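Local coordinates for NS6 protease (Murine norovirus 1, PDB 4ASH), which cleaves peptide bonds as a trypsin-like viral cysteine protease, probably to process the norovirus polyprotein into its mature non-structural proteins, at residues V5-R10 with S86-R91; A30-P35 with V158-T163; E40-K45 with Y60-A65; A114-Q119 with T168-T173. The protein carries 1 engineered substitution. All coordinates share one frame; numbering follows the deposited sequence. Where two conformers were deposited one is given.

Contact 1: V5-R10 with S86-R91; sequences VSIWSR and SVLVKR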
loop_
_atom_site.group_PDB
_atom_site.type_symbol
_atom_site.label_atom_id
_atom_site.label_comp_id
_atom_site.label_asym_id
_atom_site.label_seq_id
_atom_site.Cartn_x
_atom_site.Cartn_y
_atom_site.Cartn_z
ATOM N N VAL A 5 -17.740 1.796 -2.986
ATOM C CA VAL A 5 -17.462 3.123 -3.530
ATOM C C VAL A 5 -16.757 4.058 -2.541
ATOM O O VAL A 5 -15.913 4.868 -2.938
ATOM C CB VAL A 5 -18.756 3.801 -4.056
ATOM C CG1 VAL A 5 -19.917 3.572 -3.097
ATOM C CG2 VAL A 5 -18.529 5.289 -4.296
ATOM N N SER A 6 -17.094 3.939 -1.258
ATOM C CA SER A 6 -16.581 4.858 -0.242
ATOM C C SER A 6 -15.101 4.628 0.071
ATOM O O SER A 6 -14.450 5.476 0.681
ATOM C CB SER A 6 -17.396 4.730 1.049
ATOM O OG SER A 6 -17.168 3.469 1.655
ATOM N N ILE A 7 -14.570 3.487 -0.348
ATOM C CA ILE A 7 -13.181 3.150 -0.052
ATOM C C ILE A 7 -12.219 4.102 -0.766
ATOM O O ILE A 7 -11.110 4.355 -0.300
ATOM C CB ILE A 7 -12.862 1.691 -0.447
ATOM C CG1 ILE A 7 -11.632 1.175 0.307
ATOM C CG2 ILE A 7 -12.680 1.567 -1.959
ATOM C CD1 ILE A 7 -11.413 -0.318 0.166
ATOM N N TRP A 8 -12.638 4.627 -1.909
ATOM C CA TRP A 8 -11.756 5.481 -2.689
ATOM C C TRP A 8 -11.423 6.817 -2.019
ATOM O O TRP A 8 -10.368 7.395 -2.269
ATOM C CB TRP A 8 -12.361 5.727 -4.076
ATOM C CG TRP A 8 -12.307 4.519 -4.952
ATOM C CD1 TRP A 8 -13.290 3.591 -5.145
ATOM C CD2 TRP A 8 -11.192 4.093 -5.731
ATOM N NE1 TRP A 8 -12.855 2.610 -6.004
ATOM C CE2 TRP A 8 -11.569 2.893 -6.381
ATOM C CE3 TRP A 8 -9.912 4.600 -5.942
ATOM C CZ2 TRP A 8 -10.720 2.214 -7.250
ATOM C CZ3 TRP A 8 -9.062 3.917 -6.814
ATOM C CH2 TRP A 8 -9.472 2.740 -7.450
ATOM N N SER A 9 -12.309 7.319 -1.161
ATOM C CA SER A 9 -12.025 8.595 -0.516
ATOM C C SER A 9 -10.872 8.456 0.478
ATOM O O SER A 9 -10.328 9.467 0.941
ATOM C CB SER A 9 -13.269 9.158 0.183
ATOM O OG SER A 9 -13.469 8.509 1.418
ATOM N N ARG A 10 -10.486 7.203 0.751
ATOM C CA ARG A 10 -9.366 6.859 1.634
ATOM C C ARG A 10 -8.017 6.980 0.934
ATOM O O ARG A 10 -6.969 6.986 1.594
ATOM C CB ARG A 10 -9.473 5.409 2.134
ATOM C CG ARG A 10 -10.644 5.071 3.045
ATOM C CD ARG A 10 -10.565 3.589 3.400
ATOM N NE ARG A 10 -11.745 3.136 4.121
ATOM C CZ ARG A 10 -11.750 2.749 5.389
ATOM N NH1 ARG A 10 -10.620 2.711 6.094
ATOM N NH2 ARG A 10 -12.889 2.369 5.942
ATOM N N SER A 86 -7.011 -6.307 -5.579
ATOM C CA SER A 86 -7.257 -5.148 -6.419
ATOM C C SER A 86 -6.347 -4.007 -5.988
ATOM O O SER A 86 -6.303 -3.666 -4.805
ATOM C CB SER A 86 -8.724 -4.732 -6.293
ATOM O OG SER A 86 -8.993 -3.562 -7.036
ATOM N N VAL A 87 -5.618 -3.420 -6.937
ATOM C CA VAL A 87 -4.837 -2.231 -6.648
ATOM C C VAL A 87 -5.746 -1.039 -6.912
ATOM O O VAL A 87 -6.213 -0.851 -8.038
ATOM C CB VAL A 87 -3.587 -2.090 -7.528
ATOM C CG1 VAL A 87 -2.707 -0.990 -6.979
ATOM C CG2 VAL A 87 -2.799 -3.400 -7.566
ATOM N N LEU A 88 -6.013 -0.255 -5.875
ATOM C CA LEU A 88 -6.873 0.918 -6.012
ATOM C C LEU A 88 -6.027 2.095 -6.467
ATOM O O LEU A 88 -5.584 2.912 -5.666
ATOM C CB LEU A 88 -7.546 1.237 -4.683
ATOM C CG LEU A 88 -8.304 0.100 -3.995
ATOM C CD1 LEU A 88 -9.027 0.627 -2.740
ATOM C CD2 LEU A 88 -9.285 -0.565 -4.938
ATOM N N VAL A 89 -5.754 2.151 -7.767
ATOM C CA VAL A 89 -4.942 3.237 -8.313
ATOM C C VAL A 89 -5.774 4.487 -8.527
ATOM O O VAL A 89 -6.777 4.453 -9.238
ATOM C CB VAL A 89 -4.325 2.857 -9.660
ATOM C CG1 VAL A 89 -3.628 4.054 -10.276
ATOM C CG2 VAL A 89 -3.344 1.711 -9.487
ATOM N N LYS A 90 -5.360 5.585 -7.914
ATOM C CA LYS A 90 -5.879 6.893 -8.337
ATOM C C LYS A 90 -4.840 7.578 -9.183
ATOM O O LYS A 90 -3.649 7.450 -8.923
ATOM C CB LYS A 90 -6.171 7.787 -7.139
ATOM C CG LYS A 90 -7.525 7.572 -6.514
ATOM C CD LYS A 90 -7.869 8.763 -5.620
ATOM C CE LYS A 90 -9.232 8.599 -4.992
ATOM N NZ LYS A 90 -9.477 9.683 -3.995
ATOM N N ARG A 91 -5.299 8.334 -10.182
ATOM C CA ARG A 91 -4.422 9.196 -10.958
ATOM C C ARG A 91 -4.678 10.634 -10.526
ATOM O O ARG A 91 -5.695 10.915 -9.898
ATOM C CB ARG A 91 -4.688 9.005 -12.445
ATOM C CG ARG A 91 -4.354 7.591 -12.961
ATOM C CD ARG A 91 -2.857 7.405 -13.187
ATOM N NE ARG A 91 -2.393 6.017 -13.021
ATOM C CZ ARG A 91 -2.522 5.045 -13.920
ATOM N NH1 ARG A 91 -3.135 5.264 -15.078
ATOM N NH2 ARG A 91 -2.047 3.827 -13.649
#

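Contact 2: A30-P35 with V158-T163; sequences AKHVAP and VHVAAT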
loop_
_atom_site.group_PDB
_atom_site.type_symbol
_atom_site.label_atom_id
_atom_site.label_comp_id
_atom_site.label_asym_id
_atom_site.label_seq_id
_atom_site.Cartn_x
_atom_site.Cartn_y
_atom_site.Cartn_z
ATOM N N ALA A 30 3.994 4.367 0.714
ATOM C CA ALA A 30 5.308 3.881 0.342
ATOM C C ALA A 30 6.350 4.837 0.909
ATOM O O ALA A 30 6.282 6.041 0.685
ATOM C CB ALA A 30 5.424 3.812 -1.176
ATOM N N LYS A 31 7.315 4.309 1.647
ATOM C CA LYS A 31 8.372 5.141 2.206
ATOM C C LYS A 31 9.005 6.083 1.177
ATOM O O LYS A 31 9.228 7.273 1.452
ATOM C CB LYS A 31 9.449 4.275 2.877
ATOM C CG LYS A 31 10.479 5.105 3.627
ATOM C CD LYS A 31 11.527 4.240 4.298
ATOM C CE LYS A 31 12.491 5.100 5.102
ATOM N NZ LYS A 31 13.288 4.284 6.062
ATOM N N HIS A 32 9.261 5.568 -0.023
ATOM C CA HIS A 32 9.994 6.343 -1.020
ATOM C C HIS A 32 9.235 7.531 -1.608
ATOM O O HIS A 32 9.846 8.357 -2.285
ATOM C CB HIS A 32 10.567 5.454 -2.134
ATOM C CG HIS A 32 9.568 5.021 -3.157
ATOM N ND1 HIS A 32 8.830 3.860 -3.045
ATOM C CD2 HIS A 32 9.213 5.574 -4.343
ATOM C CE1 HIS A 32 8.055 3.727 -4.105
ATOM N NE2 HIS A 32 8.272 4.753 -4.914
ATOM N N VAL A 33 7.927 7.631 -1.358
ATOM C CA VAL A 33 7.171 8.771 -1.875
ATOM C C VAL A 33 6.886 9.805 -0.793
ATOM O O VAL A 33 6.509 10.936 -1.090
ATOM C CB VAL A 33 5.828 8.372 -2.552
ATOM C CG1 VAL A 33 6.035 7.306 -3.623
ATOM C CG2 VAL A 33 4.792 7.931 -1.518
ATOM N N ALA A 34 7.086 9.427 0.467
ATOM C CA ALA A 34 6.637 10.269 1.566
ATOM C C ALA A 34 7.415 11.575 1.669
ATOM O O ALA A 34 8.587 11.638 1.306
ATOM C CB ALA A 34 6.716 9.509 2.876
ATOM N N PRO A 35 6.754 12.622 2.181
ATOM C CA PRO A 35 7.460 13.863 2.507
ATOM C C PRO A 35 8.553 13.553 3.517
ATOM O O PRO A 35 8.456 12.543 4.222
ATOM C CB PRO A 35 6.380 14.718 3.168
ATOM C CG PRO A 35 5.089 14.187 2.653
ATOM C CD PRO A 35 5.317 12.702 2.488
ATOM N N VAL A 158 0.949 -1.712 0.057
ATOM C CA VAL A 158 0.890 -0.557 -0.826
ATOM C C VAL A 158 1.764 -0.751 -2.062
ATOM O O VAL A 158 2.813 -1.399 -2.014
ATOM C CB VAL A 158 1.296 0.751 -0.100
ATOM C CG1 VAL A 158 0.321 1.068 1.048
ATOM C CG2 VAL A 158 2.713 0.698 0.419
ATOM N N HIS A 159 1.340 -0.156 -3.175
ATOM C CA HIS A 159 2.097 -0.308 -4.411
ATOM C C HIS A 159 3.463 0.365 -4.309
ATOM O O HIS A 159 3.571 1.509 -3.862
ATOM C CB HIS A 159 1.334 0.334 -5.557
ATOM C CG HIS A 159 2.000 0.107 -6.880
ATOM N ND1 HIS A 159 2.187 -1.150 -7.378
ATOM C CD2 HIS A 159 2.575 0.971 -7.753
ATOM C CE1 HIS A 159 2.811 -1.067 -8.550
ATOM N NE2 HIS A 159 3.076 0.201 -8.786
ATOM N N VAL A 160 4.520 -0.320 -4.742
ATOM C CA VAL A 160 5.821 0.352 -4.752
ATOM C C VAL A 160 6.610 0.273 -6.062
ATOM O O VAL A 160 7.359 1.192 -6.377
ATOM C CB VAL A 160 6.720 -0.088 -3.583
ATOM C CG1 VAL A 160 6.014 0.205 -2.265
ATOM C CG2 VAL A 160 7.086 -1.586 -3.708
ATOM N N ALA A 161 6.459 -0.820 -6.798
ATOM C CA ALA A 161 7.295 -1.041 -7.993
ATOM C C ALA A 161 6.639 -1.891 -9.063
ATOM O O ALA A 161 5.666 -2.605 -8.810
ATOM C CB ALA A 161 8.638 -1.646 -7.592
ATOM N N ALA A 162 7.174 -1.792 -10.281
ATOM C CA ALA A 162 6.695 -2.590 -11.400
ATOM C C ALA A 162 7.808 -2.743 -12.427
ATOM O O ALA A 162 8.808 -2.024 -12.388
ATOM C CB ALA A 162 5.471 -1.935 -12.038
ATOM N N THR A 163 7.633 -3.691 -13.338
ATOM C CA THR A 163 8.482 -3.763 -14.517
ATOM C C THR A 163 7.936 -2.796 -15.560
ATOM O O THR A 163 6.739 -2.529 -15.583
ATOM C CB THR A 163 8.538 -5.204 -15.058
ATOM O OG1 THR A 163 7.212 -5.675 -15.330
ATOM C CG2 THR A 163 9.157 -6.113 -14.025
#

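Contact 3: E40-K45 with Y60-A65; sequences EIFGRK and YYFTSA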
loop_
_atom_site.group_PDB
_atom_site.type_symbol
_atom_site.label_atom_id
_atom_site.label_comp_id
_atom_site.label_asym_id
_atom_site.label_seq_id
_atom_site.Cartn_x
_atom_site.Cartn_y
_atom_site.Cartn_z
ATOM N N GLU A 40 5.090 18.682 8.581
ATOM C CA GLU A 40 3.699 18.771 9.008
ATOM C C GLU A 40 2.793 18.173 7.924
ATOM O O GLU A 40 2.907 18.522 6.744
ATOM C CB GLU A 40 3.314 20.223 9.311
ATOM C CG GLU A 40 1.835 20.419 9.567
ATOM C CD GLU A 40 1.484 21.868 9.864
ATOM O OE1 GLU A 40 2.391 22.641 10.244
ATOM O OE2 GLU A 40 0.299 22.229 9.714
ATOM N N ILE A 41 1.918 17.247 8.308
ATOM C CA ILE A 41 1.006 16.636 7.336
ATOM C C ILE A 41 -0.433 16.619 7.836
ATOM O O ILE A 41 -0.681 16.420 9.020
ATOM C CB ILE A 41 1.435 15.204 6.981
ATOM C CG1 ILE A 41 1.573 14.367 8.255
ATOM C CG2 ILE A 41 2.745 15.207 6.186
ATOM C CD1 ILE A 41 1.896 12.907 8.001
ATOM N N PHE A 42 -1.379 16.842 6.928
ATOM C CA PHE A 42 -2.799 16.890 7.277
ATOM C C PHE A 42 -3.079 17.832 8.441
ATOM O O PHE A 42 -3.971 17.580 9.257
ATOM C CB PHE A 42 -3.324 15.488 7.594
ATOM C CG PHE A 42 -2.934 14.458 6.584
ATOM C CD1 PHE A 42 -3.156 14.669 5.230
ATOM C CD2 PHE A 42 -2.327 13.278 6.985
ATOM C CE1 PHE A 42 -2.788 13.724 4.292
ATOM C CE2 PHE A 42 -1.955 12.320 6.055
ATOM C CZ PHE A 42 -2.181 12.537 4.706
ATOM N N GLY A 43 -2.299 18.906 8.518
ATOM C CA GLY A 43 -2.501 19.930 9.527
ATOM C C GLY A 43 -1.996 19.498 10.896
ATOM O O GLY A 43 -2.315 20.124 11.908
ATOM N N ARG A 44 -1.220 18.419 10.936
ATOM C CA ARG A 44 -0.692 17.911 12.199
ATOM C C ARG A 44 0.833 17.998 12.245
ATOM O O ARG A 44 1.514 17.658 11.279
ATOM C CB ARG A 44 -1.150 16.465 12.422
ATOM C CG ARG A 44 -2.657 16.279 12.349
ATOM C CD ARG A 44 -3.374 16.800 13.611
ATOM N NE ARG A 44 -4.817 16.610 13.501
ATOM C CZ ARG A 44 -5.460 15.510 13.892
ATOM N NH1 ARG A 44 -4.793 14.496 14.443
ATOM N NH2 ARG A 44 -6.772 15.427 13.724
ATOM N N LYS A 45 1.370 18.448 13.371
ATOM C CA LYS A 45 2.816 18.569 13.517
ATOM C C LYS A 45 3.433 17.274 14.027
ATOM O O LYS A 45 2.769 16.491 14.705
ATOM C CB LYS A 45 3.167 19.711 14.473
ATOM C CG LYS A 45 2.694 21.091 14.041
ATOM C CD LYS A 45 3.040 22.118 15.110
ATOM C CE LYS A 45 2.512 23.499 14.768
ATOM N NZ LYS A 45 2.751 24.461 15.883
ATOM N N TYR A 60 1.810 5.905 9.521
ATOM C CA TYR A 60 1.631 7.023 10.438
ATOM C C TYR A 60 0.463 6.728 11.346
ATOM O O TYR A 60 -0.595 6.311 10.874
ATOM C CB TYR A 60 1.291 8.293 9.656
ATOM C CG TYR A 60 2.376 8.777 8.739
ATOM C CD1 TYR A 60 2.553 8.205 7.487
ATOM C CD2 TYR A 60 3.189 9.835 9.099
ATOM C CE1 TYR A 60 3.542 8.661 6.624
ATOM C CE2 TYR A 60 4.179 10.299 8.242
ATOM C CZ TYR A 60 4.348 9.705 7.009
ATOM O OH TYR A 60 5.317 10.172 6.139
ATOM N N TYR A 61 0.656 6.936 12.645
ATOM C CA TYR A 61 -0.433 6.808 13.598
ATOM C C TYR A 61 -0.704 8.143 14.292
ATOM O O TYR A 61 0.192 8.733 14.902
ATOM C CB TYR A 61 -0.136 5.716 14.638
ATOM C CG TYR A 61 -1.137 5.747 15.778
ATOM C CD1 TYR A 61 -2.406 5.197 15.629
ATOM C CD2 TYR A 61 -0.837 6.384 16.973
ATOM C CE1 TYR A 61 -3.345 5.257 16.656
ATOM C CE2 TYR A 61 -1.767 6.447 18.006
ATOM C CZ TYR A 61 -3.014 5.882 17.842
ATOM O OH TYR A 61 -3.931 5.933 18.869
ATOM N N PHE A 62 -1.947 8.603 14.201
ATOM C CA PHE A 62 -2.354 9.880 14.774
ATOM C C PHE A 62 -3.140 9.635 16.052
ATOM O O PHE A 62 -4.150 8.938 16.037
ATOM C CB PHE A 62 -3.209 10.663 13.767
ATOM C CG PHE A 62 -2.472 11.039 12.511
ATOM C CD1 PHE A 62 -2.351 10.132 11.468
ATOM C CD2 PHE A 62 -1.897 12.299 12.375
ATOM C CE1 PHE A 62 -1.671 10.462 10.304
ATOM C CE2 PHE A 62 -1.213 12.634 11.221
ATOM C CZ PHE A 62 -1.095 11.712 10.189
ATOM N N THR A 63 -2.668 10.210 17.154
ATOM C CA THR A 63 -3.338 10.074 18.444
ATOM C C THR A 63 -4.809 10.480 18.367
ATOM O O THR A 63 -5.691 9.801 18.913
ATOM C CB THR A 63 -2.636 10.921 19.512
ATOM O OG1 THR A 63 -1.250 10.557 19.564
ATOM C CG2 THR A 63 -3.266 10.672 20.871
ATOM N N SER A 64 -5.063 11.610 17.723
ATOM C CA SER A 64 -6.422 12.075 17.484
ATOM C C SER A 64 -6.791 11.776 16.046
ATOM O O SER A 64 -5.992 12.011 15.148
ATOM C CB SER A 64 -6.531 13.582 17.722
ATOM O OG SER A 64 -6.251 13.893 19.073
ATOM N N ALA A 65 -7.996 11.266 15.820
ATOM C CA ALA A 65 -8.386 10.879 14.462
ATOM C C ALA A 65 -8.285 12.060 13.503
ATOM O O ALA A 65 -8.686 13.189 13.835
ATOM C CB ALA A 65 -9.785 10.321 14.450
HETATM O O HOH W 1 -2.892 13.663 16.436
#

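Contact 4: A114-Q119 with T168-T173; sequences AVVHGQ and TVIAAT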
loop_
_atom_site.group_PDB
_atom_site.type_symbol
_atom_site.label_atom_id
_atom_site.label_comp_id
_atom_site.label_asym_id
_atom_site.label_seq_id
_atom_site.Cartn_x
_atom_site.Cartn_y
_atom_site.Cartn_z
ATOM N N ALA A 114 17.563 -0.374 -2.687
ATOM C CA ALA A 114 16.746 -0.699 -1.522
ATOM C C ALA A 114 16.328 -2.165 -1.485
ATOM O O ALA A 114 16.277 -2.838 -2.513
ATOM C CB ALA A 114 15.521 0.188 -1.476
ATOM N N VAL A 115 16.034 -2.649 -0.283
ATOM C CA VAL A 115 15.467 -3.979 -0.093
ATOM C C VAL A 115 14.059 -3.842 0.489
ATOM O O VAL A 115 13.867 -3.254 1.554
ATOM C CB VAL A 115 16.352 -4.861 0.819
ATOM C CG1 VAL A 115 15.610 -6.130 1.220
ATOM C CG2 VAL A 115 17.671 -5.195 0.128
ATOM N N VAL A 116 13.078 -4.372 -0.233
ATOM C CA VAL A 116 11.670 -4.189 0.091
ATOM C C VAL A 116 11.071 -5.501 0.585
ATOM O O VAL A 116 11.046 -6.477 -0.137
ATOM C CB VAL A 116 10.871 -3.769 -1.155
ATOM C CG1 VAL A 116 9.379 -3.636 -0.831
ATOM C CG2 VAL A 116 11.427 -2.474 -1.743
ATOM N N HIS A 117 10.557 -5.523 1.805
ATOM C CA HIS A 117 9.787 -6.678 2.229
ATOM C C HIS A 117 8.412 -6.507 1.629
ATOM O O HIS A 117 7.743 -5.506 1.870
ATOM C CB HIS A 117 9.690 -6.739 3.750
ATOM C CG HIS A 117 11.012 -6.615 4.433
ATOM N ND1 HIS A 117 11.957 -7.614 4.401
ATOM C CD2 HIS A 117 11.554 -5.602 5.149
ATOM C CE1 HIS A 117 13.023 -7.230 5.081
ATOM N NE2 HIS A 117 12.805 -6.012 5.544
ATOM N N GLY A 118 7.986 -7.456 0.812
ATOM C CA GLY A 118 6.705 -7.285 0.158
ATOM C C GLY A 118 6.185 -8.546 -0.480
ATOM O O GLY A 118 6.636 -9.650 -0.171
ATOM N N GLN A 119 5.223 -8.375 -1.376
ATOM C CA GLN A 119 4.612 -9.499 -2.048
ATOM C C GLN A 119 4.580 -9.205 -3.528
ATOM O O GLN A 119 4.206 -8.106 -3.944
ATOM C CB GLN A 119 3.200 -9.752 -1.520
ATOM C CG GLN A 119 2.655 -11.123 -1.909
ATOM C CD GLN A 119 1.459 -11.547 -1.083
ATOM O OE1 GLN A 119 1.045 -10.848 -0.151
ATOM N NE2 GLN A 119 0.898 -12.706 -1.413
ATOM N N THR A 168 4.374 -7.667 -13.893
ATOM C CA THR A 168 4.830 -7.867 -12.515
ATOM C C THR A 168 4.773 -6.569 -11.718
ATOM O O THR A 168 5.269 -5.538 -12.161
ATOM C CB THR A 168 6.266 -8.399 -12.468
ATOM O OG1 THR A 168 6.341 -9.638 -13.186
ATOM C CG2 THR A 168 6.720 -8.614 -11.023
ATOM N N VAL A 169 4.153 -6.632 -10.543
ATOM C CA VAL A 169 4.108 -5.506 -9.615
ATOM C C VAL A 169 4.574 -5.995 -8.237
ATOM O O VAL A 169 4.613 -7.198 -7.980
ATOM C CB VAL A 169 2.693 -4.910 -9.505
ATOM C CG1 VAL A 169 2.312 -4.205 -10.811
ATOM C CG2 VAL A 169 1.681 -5.998 -9.179
ATOM N N ILE A 170 4.953 -5.056 -7.374
ATOM C CA ILE A 170 5.357 -5.367 -6.003
ATOM C C ILE A 170 4.576 -4.488 -5.045
ATOM O O ILE A 170 4.536 -3.266 -5.216
ATOM C CB ILE A 170 6.862 -5.075 -5.755
ATOM C CG1 ILE A 170 7.740 -5.750 -6.819
ATOM C CG2 ILE A 170 7.267 -5.470 -4.312
ATOM C CD1 ILE A 170 7.661 -7.284 -6.842
ATOM N N ALA A 171 3.969 -5.111 -4.042
ATOM C CA ALA A 171 3.368 -4.382 -2.940
ATOM C C ALA A 171 4.293 -4.512 -1.744
ATOM O O ALA A 171 4.729 -5.615 -1.407
ATOM C CB ALA A 171 2.002 -4.956 -2.617
ATOM N N ALA A 172 4.616 -3.392 -1.110
ATOM C CA ALA A 172 5.340 -3.450 0.149
ATOM C C ALA A 172 4.349 -3.816 1.239
ATOM O O ALA A 172 3.208 -3.356 1.221
ATOM C CB ALA A 172 6.012 -2.118 0.444
ATOM N N THR A 173 4.777 -4.688 2.152
ATOM C CA THR A 173 3.944 -5.078 3.287
ATOM C C THR A 173 4.588 -4.623 4.589
ATOM O O THR A 173 5.748 -4.226 4.618
ATOM C CB THR A 173 3.718 -6.592 3.309
ATOM O OG1 THR A 173 4.985 -7.256 3.395
ATOM C CG2 THR A 173 3.014 -7.038 2.032
HETATM O O HOH W 2 6.412 -9.990 2.834
#

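Contact 1: V5-R10 with S86-R91
W8, in a short 3-10 turn, lays its indole over L88 of strand 84-90 and meets K90 at the ring edge, and so ties the N-terminal lead-in of this trypsin-like fold to the sheet of the second barrel. The turn directly precedes strand 11-14 of the other sheet, which makes the contact a bridge between the two halves of the molecule.

Apolar packing dominates. L88 CB sits over one face of the six-membered ring, 4.0 Å from the centroid and 26° off the normal, in a CH-pi contact. The leucine then divides its two methyls between neighbours: CD2 lies 3.9 Å from W8 CZ2, while CD1 is 3.9 Å from I7 CG2, the I7 and L88 side chains crossing at about a right angle. The backbone is closer still, W8 CH2 approaching L88 CA to 3.5 Å. V89 O and K90 CG lie at the edge of the indole near its plane, V89 O 3.4 Å from W8 CZ3 and K90 CG beside W8 CE3. M96 of strand 96-111 also packs on W8.

The polar component falls to K90. Its chain, extended beyond CG, slides past the indole in the opposite direction and delivers the ammonium group to two backbone carbonyls, those of W8 and V11. In the first of these bonds K90 NZ lies 3.0 Å from W8 O, 42° above the carbonyl plane.

Contact 2: A30-P35 with V158-T163
A30 CB rests 3.8 Å from V160 CG1 at the buried heart of a small contact between the end of strand 26-30, with its following loop, and strand 152-162. At the exposed margin H32 CE1 lies 3.5 Å from V160 O. V158 adds its CG2 methyl, 3.9 Å from A30 N. The histidine CG stands between the backbone N and the carbonyl carbon (chi1 78°), and from there the ring reaches across to V160, the two side chains crossing obliquely.

Around these contacts, H32 ND1 is hydrogen-bonded to D56 OD2, and V33 CG1 lies 3.5 Å above one face of the imidazole, offset toward its rim. The loop itself is folded by V33 N bonding to A30 O at 3.1 Å, with K31 joined to D56 through the backbone. On the other side, V160 and A161 form a classic beta bulge opposite I170, and the V160 side chain packs on D56, I170 and A172. H159, just before V160, has its ND1 hydrogen-bonded to Y145 OH.

A histidine held by an acidic residue at the junction of two barrels is consistent with the catalytic pair of trypsin-like proteases. The D56 bond probably orients the H32 ring, whereas V160 O merely lies near CE1, which implies that the contact between the two segments is van der Waals in kind.

Contact 3: E40-K45 with Y60-A65
I41, F42 and R44, all on a tight type I' beta turn, press against Y60 and F62 at the end of strand 57-62, in the first barrel of the trypsin-like fold. The turn closes through paired backbone bonds between I41 and R44, R44 N lying 2.8 Å from I41 O.

The dense half is hydrocarbon. I41 CD1 comes within 3.5 Å of Y60 CE2 and also meets F62 CZ, at the edge of the F62 ring, at 3.9 Å. F42 turns its rim to the same atom: its CD2 is 3.8 Å from F62 CZ, which lies in the plane of the F42 ring, and the two side chains cross at about a right angle. F49 against F62 and F14 against Y60 extend this aromatic cluster into the barrel.

The solvent-facing half, around exposed S64 and the partly exposed R44, is polar. R44 CB sits at the edge of the F62 ring, 4.0 Å from F62 CE2. The arginine chain then bends at chi2 (-75°), which carries CD out of line with the chain before it. The guanidinium, its plane 84° from that of the F62 ring, meets two successive carbonyls near its own plane. R44 NH1 reaches S64 O at 2.8 Å in an almost straight bond (171°), and R44 NH2 reaches A65 O at 2.9 Å. The loose element is a water that takes a further, weak bond from R44 NH1 and is bound in addition by S64 N at 3.3 Å.

Contact 4: A114-Q119 with T168-T173
An antiparallel ladder in the second barrel joins Q119 to A171 and G118 to A172, linking strand 114-123 to strand 168-172. The pairing is far from flat: the short strand axes make an angle of 114°, so the segments pair only around G118 and Q119 and cross steeply, consistent with the strong curvature of a small barrel.

Q119 and A171 are a hydrogen-bonded pair, with Q119 N 2.8 Å from A171 O and A171 N 3.0 Å from Q119 O. Beyond them T173 N bonds to H117 O at 3.1 Å. The non-hydrogen-bonded pair between, G118 and A172, brings the alpha carbons to 4.1 Å, and G118 CA lies only 3.0 Å from A171 O, an approach made by bare backbone.

Side chains add little across the pair: V116 CG1, anti to the backbone N (chi1 177°), packs 3.9 Å from A172 CB. The buried amide of Q119 is bonded outside the two segments, NE2 to G104 O and OE1 to C79 N. Beside G118 a water bridges the segments: it donates to G118 O at 3.0 Å and accepts from T173 OG1 at 3.1 Å.

Along the chain, contact 3 is nested within the loops closed by contacts 1 and 2, whose own segments alternate; contact 4 follows contacts 1 and 3. Contact 3 belongs to the first sheet and contact 4 to the second, their centres about 26 Å apart. Contact 1 brings the lead-in to the first sheet, and contact 2 the end of its strand 26-30 with the following loop, onto a strand of the second, about 16 Å apart between centres. Contacts 2 and 4, about 9 Å between centres, lie on neighbouring strands, 152-162 and 168-172; A34 packing on Y60 connects contact 2 to contact 3. The two barrels are thus joined at separate places, one including the probable catalytic histidine, H32.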